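Local atomic coordinates of G protein alpha subunit (Entamoeba histolytica, PDB entry 4FID), a protein that binds guanine nucleotides as the alpha subunit of a heterotrimeric G protein and probably hydrolyses GTP as a transducer of transmembrane signals. Residues P5-L11 with P162-V168; L25-G30 with Y154-V158; H41-C46 with E132-P136; D184-A188 with L226-V230; S213-K218 with L273-L278. One frame throughout, in Å; residues are numbered along the deposited sequence.

The chain starts on strand 6-12. Contact 1 closes the longest loop when strand 162-167 pairs beside it. That loop holds contacts 2 and 3. Contact 2 is nested inside contact 1 and brings the end of helix 18-28 onto strand 152-157. Contact 3 is nested inside contact 2 and closes a loop within the helical part of the chain. Contacts 1 and 2 touch through strands 152-157 and 162-167. Contact 4 opens after contact 1 has closed. It joins strands 187-193 and 230-236 and touches contact 1 through Met-9 and Cys-187. Contact 5 crosses contact 4 and packs helix 209-222 against helix 263-275.

Contact 1 of 5, residues P5-L11 with P162-V168; sequences PITVMLL and PFHLIDV
This is a parallel beta pairing inside the central sheet of the Ras-like domain. Strand 6-11 runs beside strand 162-167, with axes 4.6 Å apart and N-to-C directions at 24°. Both strands keep extended backbone angles. The register is unbroken: Ile-6 pairs with Phe-163, Thr-7 with His-164, Val-8 with Leu-165, Met-9 with Ile-166 and Leu-10 with Asp-167. Six backbone hydrogen bonds alternate in direction. Ile-6 N gives to Pro-162 O (2.8 Å), His-164 N to Ile-6 O (2.7 Å) and Val-8 N to His-164 O (2.8 Å). Ile-166 N gives to Val-8 O (2.8 Å), Leu-10 N to Ile-166 O (2.8 Å) and Val-168 N to Leu-10 O (3.1 Å). Ile-6, Val-8, Leu-10, Phe-163, Leu-165 and Asp-167 share one face. Ile-6 CB lies over the Phe-163 ring, 4.0 Å from its centroid, a CH-pi contact. Val-8 CG1 meets Leu-165 CD2 at 3.8 Å. On the other face Thr-7 CG2 touches Ile-166 CD1 at 3.7 Å. Selenomethionine Met-9 is t at chi1 and chi2, and its CG lies 3.9 Å from Val-168 CG2. Strand 6-11 leads into the P-loop. Asp-167, t at chi1, forms a salt bridge with Lys-18 of that loop. Backbone bonding and apolar packing hold the pair, while the Asp-167 carboxylate pairs with Lys-18, a GDP-binding residue, which ties the strand end to the nucleotide site.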
# COMPACT_ATOMS: atom_id res chain seq x y z
N PRO A 5 -7.38 -1.87 -26.12
CA PRO A 5 -6.42 -1.42 -25.10
C PRO A 5 -5.63 -2.56 -24.48
O PRO A 5 -6.11 -3.70 -24.44
CB PRO A 5 -7.32 -0.78 -24.04
CG PRO A 5 -8.60 -1.53 -24.17
CD PRO A 5 -8.77 -1.79 -25.64
N ILE A 6 -4.42 -2.27 -24.02
CA ILE A 6 -3.64 -3.22 -23.25
C ILE A 6 -4.26 -3.36 -21.86
O ILE A 6 -4.48 -2.37 -21.14
CB ILE A 6 -2.17 -2.78 -23.12
CG1 ILE A 6 -1.53 -2.64 -24.49
CG2 ILE A 6 -1.39 -3.76 -22.25
CD1 ILE A 6 -0.03 -2.41 -24.43
N THR A 7 -4.54 -4.61 -21.48
CA THR A 7 -5.22 -4.87 -20.23
C THR A 7 -4.27 -5.31 -19.12
O THR A 7 -3.44 -6.19 -19.29
CB THR A 7 -6.32 -5.89 -20.45
OG1 THR A 7 -7.33 -5.29 -21.27
CG2 THR A 7 -6.94 -6.32 -19.13
N VAL A 8 -4.43 -4.69 -17.96
CA VAL A 8 -3.56 -4.95 -16.83
C VAL A 8 -4.43 -5.20 -15.63
O VAL A 8 -5.35 -4.44 -15.35
CB VAL A 8 -2.68 -3.74 -16.53
CG1 VAL A 8 -1.87 -3.99 -15.29
CG2 VAL A 8 -1.79 -3.43 -17.73
N MSE A 9 -4.13 -6.27 -14.91
CA MSE A 9 -4.90 -6.68 -13.75
C MSE A 9 -4.05 -6.59 -12.49
O MSE A 9 -2.97 -7.19 -12.44
CB MSE A 9 -5.41 -8.11 -13.95
CG MSE A 9 -6.18 -8.65 -12.77
SE MSE A 9 -7.00 -10.42 -13.06
CE MSE A 9 -8.56 -9.94 -14.14
N LEU A 10 -4.51 -5.83 -11.49
CA LEU A 10 -3.81 -5.76 -10.21
C LEU A 10 -4.37 -6.77 -9.23
O LEU A 10 -5.56 -6.75 -8.93
CB LEU A 10 -3.93 -4.37 -9.59
CG LEU A 10 -3.13 -3.24 -10.25
CD1 LEU A 10 -3.25 -1.99 -9.41
CD2 LEU A 10 -1.67 -3.63 -10.43
N LEU A 11 -3.50 -7.64 -8.74
CA LEU A 11 -3.81 -8.57 -7.65
C LEU A 11 -2.96 -8.29 -6.43
O LEU A 11 -1.89 -7.72 -6.53
CB LEU A 11 -3.55 -10.03 -8.06
CG LEU A 11 -4.51 -10.82 -8.99
CD1 LEU A 11 -5.97 -10.44 -8.83
CD2 LEU A 11 -4.10 -10.70 -10.44
N PRO A 162 -3.34 3.01 -25.38
CA PRO A 162 -4.47 2.80 -24.47
C PRO A 162 -4.26 1.63 -23.48
O PRO A 162 -3.92 0.52 -23.89
CB PRO A 162 -5.62 2.49 -25.41
CG PRO A 162 -4.95 1.79 -26.56
CD PRO A 162 -3.59 2.44 -26.72
N PHE A 163 -4.48 1.88 -22.19
CA PHE A 163 -4.45 0.84 -21.17
C PHE A 163 -5.79 0.70 -20.43
O PHE A 163 -6.52 1.67 -20.26
CB PHE A 163 -3.34 1.09 -20.17
CG PHE A 163 -1.99 0.69 -20.66
CD1 PHE A 163 -1.36 -0.43 -20.16
CD2 PHE A 163 -1.34 1.43 -21.64
CE1 PHE A 163 -0.10 -0.80 -20.62
CE2 PHE A 163 -0.09 1.07 -22.10
CZ PHE A 163 0.53 -0.04 -21.59
N HIS A 164 -6.10 -0.51 -20.01
CA HIS A 164 -7.28 -0.75 -19.19
C HIS A 164 -6.85 -1.49 -17.93
O HIS A 164 -6.17 -2.52 -17.99
CB HIS A 164 -8.33 -1.53 -19.97
CG HIS A 164 -9.57 -1.81 -19.19
ND1 HIS A 164 -10.54 -0.85 -18.97
CD2 HIS A 164 -10.01 -2.93 -18.58
CE1 HIS A 164 -11.52 -1.37 -18.25
NE2 HIS A 164 -11.23 -2.64 -18.00
N LEU A 165 -7.23 -0.93 -16.78
CA LEU A 165 -6.71 -1.39 -15.51
C LEU A 165 -7.87 -2.05 -14.76
O LEU A 165 -8.92 -1.44 -14.60
CB LEU A 165 -6.14 -0.20 -14.72
CG LEU A 165 -5.26 -0.36 -13.46
CD1 LEU A 165 -6.08 -0.82 -12.28
CD2 LEU A 165 -4.11 -1.32 -13.68
N ILE A 166 -7.67 -3.31 -14.35
CA ILE A 166 -8.66 -4.03 -13.55
C ILE A 166 -8.11 -4.26 -12.17
O ILE A 166 -7.16 -5.03 -12.01
CB ILE A 166 -9.00 -5.39 -14.15
CG1 ILE A 166 -9.47 -5.22 -15.61
CG2 ILE A 166 -10.04 -6.15 -13.25
CD1 ILE A 166 -9.48 -6.50 -16.40
N ASP A 167 -8.68 -3.59 -11.17
CA ASP A 167 -8.21 -3.69 -9.78
C ASP A 167 -9.09 -4.67 -9.01
O ASP A 167 -10.23 -4.37 -8.68
CB ASP A 167 -8.21 -2.31 -9.13
CG ASP A 167 -7.82 -2.33 -7.66
OD1 ASP A 167 -7.95 -1.27 -7.02
OD2 ASP A 167 -7.39 -3.39 -7.14
N VAL A 168 -8.56 -5.87 -8.75
CA VAL A 168 -9.35 -6.91 -8.08
C VAL A 168 -9.14 -6.90 -6.58
O VAL A 168 -8.05 -7.19 -6.11
CB VAL A 168 -9.01 -8.31 -8.61
CG1 VAL A 168 -9.97 -9.32 -8.04
CG2 VAL A 168 -9.03 -8.36 -10.13

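Contact 2 of 5, residues L25-G30 with Y154-V158; sequences LKILFG and YDFVV
Phe-29 buries the most surface here, followed by Phe-156 and Tyr-154. Phe-29 is the first residue past helix 18-28 to leave helical angles (phi/psi -128/-27). Phe-29 N still gives a hydrogen bond to Leu-25 O at 2.8 Å. Its CA-to-CB bond points toward strand 152-157, and chi1 is m. Phe-29 CB sits 3.2 Å from Val-157 O and 3.5 Å from Phe-156 CB. Val-158 CB lies over the Phe-29 ring, 4.2 Å from the centroid, as a CH-pi contact. Phe-156 has chi1 at p (46°). Its ring plane is 29° from that of Phe-29, but the centroids are 6.0 Å apart, so the rings barely overlap. Leu-25 CD1 reaches Phe-156 CZ at 4.4 Å. Gly-30 CA is 4.5 Å from Phe-156 CA, and Gly-30 N is 3.6 Å from Phe-156 CB. The helix is the one that follows the P-loop in this G-alpha fold. The strand is an outermost strand of the sheet, antiparallel to strand 162-167. The contact therefore packs the far end of that helix on the sheet edge. Phe-156 also meets Phe-163 of the next strand. The Lys-26 chain lies along the Tyr-154 ring (chi1 36°): Lys-26 CB is 4.0 Å from Tyr-154 CE1, and Lys-26 CG lies over the ring. Lys-26 NZ is 5.8 Å from the ring centroid, at most a weak cation-pi attraction. Tyr-154 OH is hydrogen-bonded to Ala-22 O.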
# COMPACT_ATOMS: atom_id res chain seq x y z
N LEU A 25 -1.91 5.64 -10.72
CA LEU A 25 -1.89 5.55 -12.18
C LEU A 25 -3.02 6.38 -12.76
O LEU A 25 -2.88 6.92 -13.86
CB LEU A 25 -2.02 4.10 -12.66
CG LEU A 25 -0.85 3.17 -12.33
CD1 LEU A 25 -1.21 1.72 -12.60
CD2 LEU A 25 0.38 3.58 -13.12
N LYS A 26 -4.13 6.46 -12.04
CA LYS A 26 -5.20 7.35 -12.48
C LYS A 26 -4.72 8.80 -12.40
O LYS A 26 -5.03 9.59 -13.30
CB LYS A 26 -6.50 7.17 -11.69
CG LYS A 26 -7.74 7.52 -12.50
CD LYS A 26 -9.00 7.66 -11.64
CE LYS A 26 -10.22 8.05 -12.50
NZ LYS A 26 -11.42 8.50 -11.73
N ILE A 27 -3.96 9.15 -11.36
CA ILE A 27 -3.42 10.51 -11.25
C ILE A 27 -2.42 10.77 -12.39
O ILE A 27 -2.47 11.82 -13.03
CB ILE A 27 -2.68 10.83 -9.91
CG1 ILE A 27 -3.57 10.68 -8.67
CG2 ILE A 27 -2.17 12.24 -9.96
CD1 ILE A 27 -4.86 11.36 -8.82
N LEU A 28 -1.53 9.82 -12.63
CA LEU A 28 -0.42 10.02 -13.57
C LEU A 28 -0.84 9.93 -15.03
O LEU A 28 -0.27 10.62 -15.87
CB LEU A 28 0.69 9.00 -13.33
CG LEU A 28 1.42 9.08 -11.99
CD1 LEU A 28 2.29 7.84 -11.73
CD2 LEU A 28 2.24 10.35 -11.95
N PHE A 29 -1.80 9.08 -15.34
CA PHE A 29 -2.13 8.83 -16.73
C PHE A 29 -3.62 9.00 -17.02
O PHE A 29 -3.99 9.29 -18.15
CB PHE A 29 -1.65 7.45 -17.16
CG PHE A 29 -0.17 7.20 -16.95
CD1 PHE A 29 0.78 7.82 -17.74
CD2 PHE A 29 0.27 6.31 -15.97
CE1 PHE A 29 2.14 7.58 -17.56
CE2 PHE A 29 1.60 6.06 -15.79
CZ PHE A 29 2.55 6.70 -16.58
N GLY A 30 -4.46 8.78 -16.02
CA GLY A 30 -5.89 9.04 -16.15
C GLY A 30 -6.10 10.54 -16.01
O GLY A 30 -5.20 11.33 -16.28
N TYR A 154 -10.56 1.02 -14.82
CA TYR A 154 -10.46 2.26 -15.58
C TYR A 154 -9.41 2.26 -16.67
O TYR A 154 -8.59 1.35 -16.77
CB TYR A 154 -10.35 3.53 -14.73
CG TYR A 154 -9.55 3.42 -13.45
CD1 TYR A 154 -8.17 3.43 -13.46
CD2 TYR A 154 -10.20 3.38 -12.22
CE1 TYR A 154 -7.45 3.36 -12.28
CE2 TYR A 154 -9.50 3.31 -11.04
CZ TYR A 154 -8.13 3.30 -11.07
OH TYR A 154 -7.46 3.22 -9.88
N ASP A 155 -9.48 3.29 -17.50
CA ASP A 155 -8.58 3.43 -18.63
C ASP A 155 -7.65 4.60 -18.41
O ASP A 155 -8.05 5.62 -17.85
CB ASP A 155 -9.39 3.63 -19.91
CG ASP A 155 -10.47 2.58 -20.08
OD1 ASP A 155 -10.15 1.43 -20.47
OD2 ASP A 155 -11.63 2.90 -19.80
N PHE A 156 -6.41 4.43 -18.84
CA PHE A 156 -5.48 5.54 -18.98
C PHE A 156 -4.75 5.42 -20.33
O PHE A 156 -5.05 4.53 -21.13
CB PHE A 156 -4.50 5.61 -17.81
CG PHE A 156 -3.91 4.29 -17.43
CD1 PHE A 156 -4.62 3.38 -16.68
CD2 PHE A 156 -2.62 3.96 -17.82
CE1 PHE A 156 -4.07 2.15 -16.33
CE2 PHE A 156 -2.06 2.73 -17.47
CZ PHE A 156 -2.78 1.83 -16.73
N VAL A 157 -3.82 6.34 -20.58
CA VAL A 157 -2.97 6.30 -21.76
C VAL A 157 -1.55 6.51 -21.27
O VAL A 157 -1.33 7.26 -20.32
CB VAL A 157 -3.33 7.43 -22.77
CG1 VAL A 157 -2.18 7.68 -23.73
CG2 VAL A 157 -4.59 7.09 -23.55
N VAL A 158 -0.59 5.84 -21.87
CA VAL A 158 0.81 6.12 -21.56
C VAL A 158 1.65 6.18 -22.84
O VAL A 158 1.74 5.20 -23.59
CB VAL A 158 1.41 5.15 -20.50
CG1 VAL A 158 1.00 3.72 -20.76
CG2 VAL A 158 2.93 5.28 -20.42

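Contact 3 of 5, residues H41-C46 with E132-P136; sequences HKSSIC and EDYVP
The irregular loop 132-136 lies against the first turn of helix 42-62. Glu-132 comes first and takes part through its backbone. Glu-132 O accepts a weak hydrogen bond from Lys-42 NZ at 3.3 Å. Lys-42 has all four chi angles at t, so the straight chain spans from the start of the helix to this carbonyl. The Glu-132 side chain starts away from the helix and is poorly ordered. At Tyr-134 (phi/psi -52/124) the loop is extended. The CA-to-CB bond of Tyr-134 points sideways, but with chi1 at t the end of its side chain comes nearer to the helix. This residue has the most surface covered in the contact. Lys-42 CD lies 3.6 Å from Tyr-134 O. Ile-45 CD1 reaches Tyr-134 OH at 3.7 Å. Cys-46 SG is 4.2 Å from Tyr-134 CE2 and 5.3 Å from the ring centroid, an oblique sulfur-aromatic contact. The Tyr-134 hydroxyl is hydrogen-bonded to Asp-140 of helix 138-143. The CA-to-CB bond of Pro-136 (phi/psi -56/143) points toward the helix. Pro-136 CB meets Ile-45 CD1 at 3.9 Å, and Pro-136 CG lies 3.9 Å from Lys-42 N. Lys-42 CA and Pro-136 CA are 6.2 Å apart. Ile-45 has chi1 at m and chi2 at t. This is helix-loop packing in the all-helical domain characteristic of G-alpha subunits, with the loop between helices 126-129 and 138-143 laid across the start of the long helix.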
# COMPACT_ATOMS: atom_id res chain seq x y z
N HIS A 41 -14.08 11.67 0.41
CA HIS A 41 -13.15 11.09 1.37
C HIS A 41 -12.93 11.91 2.66
O HIS A 41 -12.17 11.51 3.53
CB HIS A 41 -11.83 10.74 0.69
CG HIS A 41 -12.02 9.87 -0.51
ND1 HIS A 41 -11.99 8.49 -0.45
CD2 HIS A 41 -12.29 10.18 -1.80
CE1 HIS A 41 -12.21 8.00 -1.66
NE2 HIS A 41 -12.39 9.00 -2.50
N LYS A 42 -13.63 13.03 2.78
CA LYS A 42 -13.42 13.95 3.89
C LYS A 42 -13.64 13.30 5.25
O LYS A 42 -12.88 13.54 6.19
CB LYS A 42 -14.29 15.22 3.74
CG LYS A 42 -14.10 16.27 4.83
CD LYS A 42 -15.03 17.49 4.65
CE LYS A 42 -14.92 18.48 5.85
NZ LYS A 42 -15.64 19.78 5.65
N SER A 43 -14.68 12.48 5.37
CA SER A 43 -15.03 11.96 6.70
C SER A 43 -14.07 10.91 7.19
O SER A 43 -13.72 10.90 8.37
CB SER A 43 -16.46 11.43 6.75
OG SER A 43 -17.34 12.50 7.04
N SER A 44 -13.63 10.04 6.30
CA SER A 44 -12.75 8.97 6.74
C SER A 44 -11.38 9.56 7.03
O SER A 44 -10.72 9.13 7.98
CB SER A 44 -12.68 7.84 5.72
OG SER A 44 -11.78 8.15 4.69
N ILE A 45 -10.96 10.54 6.25
CA ILE A 45 -9.69 11.20 6.54
C ILE A 45 -9.75 11.93 7.88
O ILE A 45 -8.86 11.78 8.72
CB ILE A 45 -9.28 12.17 5.44
CG1 ILE A 45 -8.96 11.40 4.16
CG2 ILE A 45 -8.09 13.02 5.90
CD1 ILE A 45 -8.80 12.29 2.95
N CYS A 46 -10.82 12.68 8.09
CA CYS A 46 -10.98 13.38 9.35
C CYS A 46 -11.07 12.41 10.53
O CYS A 46 -10.48 12.63 11.58
CB CYS A 46 -12.16 14.36 9.31
SG CYS A 46 -11.86 15.77 8.18
N GLU A 132 -12.46 24.29 8.21
CA GLU A 132 -13.89 24.09 8.03
C GLU A 132 -14.27 23.80 6.57
O GLU A 132 -15.17 23.02 6.31
CB GLU A 132 -14.70 25.27 8.60
CG GLU A 132 -14.47 26.61 7.93
CD GLU A 132 -15.58 27.62 8.23
OE1 GLU A 132 -16.61 27.20 8.80
OE2 GLU A 132 -15.42 28.82 7.89
N ASP A 133 -13.56 24.41 5.63
CA ASP A 133 -13.89 24.26 4.22
C ASP A 133 -13.01 23.23 3.51
O ASP A 133 -13.06 23.11 2.28
CB ASP A 133 -13.77 25.60 3.50
CG ASP A 133 -12.34 26.12 3.48
OD1 ASP A 133 -11.75 26.28 4.57
OD2 ASP A 133 -11.82 26.38 2.37
N TYR A 134 -12.22 22.51 4.29
CA TYR A 134 -11.23 21.56 3.78
C TYR A 134 -11.81 20.56 2.78
O TYR A 134 -12.77 19.86 3.08
CB TYR A 134 -10.55 20.81 4.95
CG TYR A 134 -9.91 19.49 4.58
CD1 TYR A 134 -8.79 19.45 3.75
CD2 TYR A 134 -10.42 18.28 5.06
CE1 TYR A 134 -8.21 18.25 3.39
CE2 TYR A 134 -9.83 17.05 4.71
CZ TYR A 134 -8.72 17.05 3.87
OH TYR A 134 -8.10 15.90 3.50
N VAL A 135 -11.22 20.51 1.59
CA VAL A 135 -11.52 19.46 0.62
C VAL A 135 -10.22 18.70 0.36
O VAL A 135 -9.17 19.31 0.09
CB VAL A 135 -12.19 20.03 -0.69
CG1 VAL A 135 -11.48 21.26 -1.20
CG2 VAL A 135 -12.27 18.99 -1.78
N PRO A 136 -10.26 17.36 0.48
CA PRO A 136 -9.07 16.52 0.29
C PRO A 136 -8.42 16.74 -1.07
O PRO A 136 -9.11 16.95 -2.06
CB PRO A 136 -9.62 15.09 0.39
CG PRO A 136 -10.78 15.22 1.28
CD PRO A 136 -11.41 16.55 0.91

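Contact 4 of 5, residues D184-A188 with L226-V230; sequences DVDCA and LKGAV
Two backbone hydrogen bonds join the segments. Ala-188 N gives to Val-230 O at 2.8 Å, and Val-230 N gives to Asp-186 O at 3.0 Å. They bracket a parallel bridge between Cys-187 and Val-230, whose CA atoms are 4.5 Å apart. Ala-229 CA adds a CA-H...O contact to Asp-186 O at 3.3 Å. The Asp-186 side chain starts away from this pairing, and its OD2 accepts from Thr-7 N. Leu-226 to Ala-229 form a type II turn, closed by Ala-229 N to Leu-226 O at 3.2 Å. Gly-228 takes phi/psi 95/-28, where a CB would jam against the preceding carbonyl. Outside the bonds, Ala-229 CB lies 3.3 Å from Val-185 O. Leu-226, m at chi1 and t at chi2, places CD1 4.2 Å from Ala-188 CB and CD2 4.4 Å from Val-185 CB. Cys-187 CB and Val-230 CB are 4.4 Å apart. This is the start of a parallel strand pair, joined through helix 209-222 in a beta-alpha-beta crossover of the Ras-like domain.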
# COMPACT_ATOMS: atom_id res chain seq x y z
N ASP A 184 -8.63 -12.53 -21.79
CA ASP A 184 -7.62 -11.85 -22.59
C ASP A 184 -6.91 -10.76 -21.79
O ASP A 184 -6.82 -9.61 -22.23
CB ASP A 184 -8.26 -11.25 -23.85
CG ASP A 184 -8.84 -12.31 -24.79
OD1 ASP A 184 -8.29 -13.44 -24.84
OD2 ASP A 184 -9.84 -12.01 -25.48
N VAL A 185 -6.40 -11.13 -20.62
CA VAL A 185 -5.59 -10.21 -19.82
C VAL A 185 -4.14 -10.27 -20.29
O VAL A 185 -3.55 -11.34 -20.33
CB VAL A 185 -5.70 -10.51 -18.31
CG1 VAL A 185 -4.71 -9.69 -17.52
CG2 VAL A 185 -7.12 -10.24 -17.83
N ASP A 186 -3.57 -9.13 -20.65
CA ASP A 186 -2.22 -9.12 -21.22
C ASP A 186 -1.15 -9.23 -20.15
O ASP A 186 -0.10 -9.85 -20.36
CB ASP A 186 -2.01 -7.89 -22.10
CG ASP A 186 -3.03 -7.81 -23.23
OD1 ASP A 186 -3.22 -8.85 -23.91
OD2 ASP A 186 -3.65 -6.75 -23.41
N CYS A 187 -1.44 -8.65 -18.99
CA CYS A 187 -0.48 -8.58 -17.91
C CYS A 187 -1.16 -8.65 -16.54
O CYS A 187 -2.16 -7.99 -16.27
CB CYS A 187 0.32 -7.29 -18.02
SG CYS A 187 1.41 -6.98 -16.64
N ALA A 188 -0.59 -9.46 -15.66
CA ALA A 188 -1.06 -9.56 -14.30
C ALA A 188 0.02 -9.00 -13.38
O ALA A 188 1.13 -9.46 -13.40
CB ALA A 188 -1.36 -11.01 -13.96
N LEU A 226 -4.93 -17.20 -16.47
CA LEU A 226 -3.88 -16.20 -16.57
C LEU A 226 -2.67 -16.67 -17.37
O LEU A 226 -1.63 -16.01 -17.38
CB LEU A 226 -3.43 -15.73 -15.18
CG LEU A 226 -4.44 -14.86 -14.46
CD1 LEU A 226 -3.82 -14.35 -13.18
CD2 LEU A 226 -4.89 -13.70 -15.37
N LYS A 227 -2.79 -17.83 -18.01
CA LYS A 227 -1.78 -18.21 -19.00
C LYS A 227 -1.81 -17.16 -20.11
O LYS A 227 -2.87 -16.64 -20.48
CB LYS A 227 -2.02 -19.60 -19.59
CG LYS A 227 -1.92 -20.74 -18.59
CD LYS A 227 -0.64 -20.66 -17.76
CE LYS A 227 -0.52 -21.86 -16.83
NZ LYS A 227 0.80 -21.91 -16.16
N GLY A 228 -0.64 -16.85 -20.65
CA GLY A 228 -0.55 -15.87 -21.69
C GLY A 228 -0.22 -14.51 -21.13
O GLY A 228 0.39 -13.69 -21.83
N ALA A 229 -0.62 -14.27 -19.88
CA ALA A 229 -0.34 -12.98 -19.24
C ALA A 229 1.07 -12.89 -18.67
O ALA A 229 1.53 -13.81 -17.99
CB ALA A 229 -1.39 -12.65 -18.18
N VAL A 230 1.73 -11.77 -18.96
CA VAL A 230 3.02 -11.44 -18.34
C VAL A 230 2.83 -11.30 -16.84
O VAL A 230 1.86 -10.70 -16.38
CB VAL A 230 3.60 -10.10 -18.87
CG1 VAL A 230 5.07 -9.98 -18.53
CG2 VAL A 230 3.43 -10.03 -20.36

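Contact 5 of 5, residues S213-K218 with L273-L278; sequences SIAVFK and LFTGKL
Two helices of the Ras-like domain pack here on one side of its central sheet. Helix 209-222 meets the last turn of helix 263-275, with Ile-214 CA 5.4 Å from Phe-274 CA. Phe-274 is the main side chain, with chi1 at m (-74°) and chi2 at 83°. Its ring lies with one face against Ile-214 and its edge against Ser-213 and Phe-217. Ile-214, m at chi1 and t at chi2, puts CG1 over the ring, 3.7 Å from the centroid and 9° off the normal, a close CH-pi contact. Ser-213 CB lies at the ring edge, 3.9 Å from Phe-274 CE2. Phe-217 CB is also at the edge, 4.0 Å from Phe-274 CD2. The Ser-213 hydroxyl is hydrogen-bonded to Glu-196. Phe-217 has chi1 at t, and its CE2 comes within 3.0 Å of Phe-274 O. Phe-217 CZ reaches Thr-275 CG2 at 4.3 Å and Leu-278 CD1 at 4.5 Å. The Phe-217 ring also meets Phe-190 of strand 187-193. After the helix, Gly-276 has phi 46° and psi -125°. It belongs to a type II' turn from Thr-275 to Leu-278. Lys-218 is m, m, t, t, which brings its NZ to Phe-274 O, a hydrogen bond of 3.1 Å.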
# COMPACT_ATOMS: atom_id res chain seq x y z
N SER A 213 0.54 -14.24 1.50
CA SER A 213 0.81 -13.60 0.21
C SER A 213 1.43 -14.56 -0.77
O SER A 213 1.08 -14.56 -1.95
CB SER A 213 1.73 -12.39 0.34
OG SER A 213 1.25 -11.52 1.31
N ILE A 214 2.39 -15.34 -0.29
CA ILE A 214 3.17 -16.20 -1.16
C ILE A 214 2.25 -17.20 -1.85
O ILE A 214 2.35 -17.43 -3.05
CB ILE A 214 4.30 -16.94 -0.38
CG1 ILE A 214 5.46 -15.97 -0.07
CG2 ILE A 214 4.82 -18.15 -1.16
CD1 ILE A 214 6.53 -16.59 0.82
N ALA A 215 1.32 -17.76 -1.09
CA ALA A 215 0.42 -18.76 -1.64
C ALA A 215 -0.54 -18.10 -2.65
O ALA A 215 -0.90 -18.71 -3.66
CB ALA A 215 -0.33 -19.45 -0.51
N VAL A 216 -0.94 -16.86 -2.40
CA VAL A 216 -1.72 -16.14 -3.39
C VAL A 216 -0.95 -16.06 -4.69
O VAL A 216 -1.44 -16.42 -5.75
CB VAL A 216 -2.06 -14.71 -2.94
CG1 VAL A 216 -2.47 -13.85 -4.17
CG2 VAL A 216 -3.13 -14.71 -1.83
N PHE A 217 0.28 -15.57 -4.62
CA PHE A 217 1.12 -15.49 -5.80
C PHE A 217 1.29 -16.84 -6.52
O PHE A 217 1.16 -16.90 -7.74
CB PHE A 217 2.46 -14.88 -5.46
CG PHE A 217 3.45 -14.96 -6.57
CD1 PHE A 217 3.34 -14.13 -7.68
CD2 PHE A 217 4.50 -15.87 -6.52
CE1 PHE A 217 4.26 -14.20 -8.72
CE2 PHE A 217 5.42 -15.96 -7.54
CZ PHE A 217 5.31 -15.11 -8.64
N LYS A 218 1.58 -17.91 -5.78
CA LYS A 218 1.68 -19.26 -6.36
C LYS A 218 0.40 -19.67 -7.11
O LYS A 218 0.45 -20.41 -8.10
CB LYS A 218 2.02 -20.31 -5.29
CG LYS A 218 3.45 -20.25 -4.72
CD LYS A 218 4.53 -20.28 -5.80
CE LYS A 218 5.95 -20.26 -5.21
NZ LYS A 218 7.01 -20.31 -6.29
N LEU A 273 11.77 -15.88 -2.01
CA LEU A 273 10.78 -16.76 -1.36
C LEU A 273 9.48 -16.87 -2.15
O LEU A 273 8.83 -17.89 -2.09
CB LEU A 273 10.45 -16.31 0.06
CG LEU A 273 11.59 -16.35 1.08
CD1 LEU A 273 11.10 -15.80 2.40
CD2 LEU A 273 12.13 -17.75 1.22
N PHE A 274 9.09 -15.82 -2.87
CA PHE A 274 7.93 -15.85 -3.76
C PHE A 274 8.21 -16.61 -5.06
O PHE A 274 7.33 -17.27 -5.60
CB PHE A 274 7.50 -14.43 -4.16
CG PHE A 274 6.80 -13.67 -3.08
CD1 PHE A 274 7.52 -13.00 -2.10
CD2 PHE A 274 5.41 -13.61 -3.05
CE1 PHE A 274 6.85 -12.30 -1.09
CE2 PHE A 274 4.74 -12.90 -2.05
CZ PHE A 274 5.45 -12.24 -1.08
N THR A 275 9.42 -16.49 -5.59
CA THR A 275 9.67 -16.96 -6.95
C THR A 275 10.36 -18.34 -7.11
O THR A 275 10.36 -18.90 -8.21
CB THR A 275 10.36 -15.86 -7.84
OG1 THR A 275 11.64 -15.52 -7.31
CG2 THR A 275 9.51 -14.62 -7.86
N GLY A 276 10.91 -18.88 -6.03
CA GLY A 276 11.52 -20.20 -6.07
C GLY A 276 12.43 -20.43 -7.27
O GLY A 276 13.35 -19.65 -7.52
N LYS A 277 12.16 -21.49 -8.03
CA LYS A 277 12.97 -21.84 -9.21
C LYS A 277 12.60 -21.12 -10.51
O LYS A 277 13.25 -21.33 -11.53
CB LYS A 277 12.89 -23.35 -9.49
CG LYS A 277 13.11 -24.25 -8.30
CD LYS A 277 13.48 -25.65 -8.74
CE LYS A 277 14.87 -25.69 -9.40
NZ LYS A 277 15.25 -27.04 -9.90
N LEU A 278 11.55 -20.30 -10.50
CA LEU A 278 11.17 -19.58 -11.72
C LEU A 278 12.31 -18.70 -12.22
O LEU A 278 13.11 -18.20 -11.43
CB LEU A 278 9.93 -18.71 -11.47
CG LEU A 278 8.67 -19.42 -10.95
CD1 LEU A 278 7.54 -18.41 -10.64
CD2 LEU A 278 8.19 -20.44 -11.95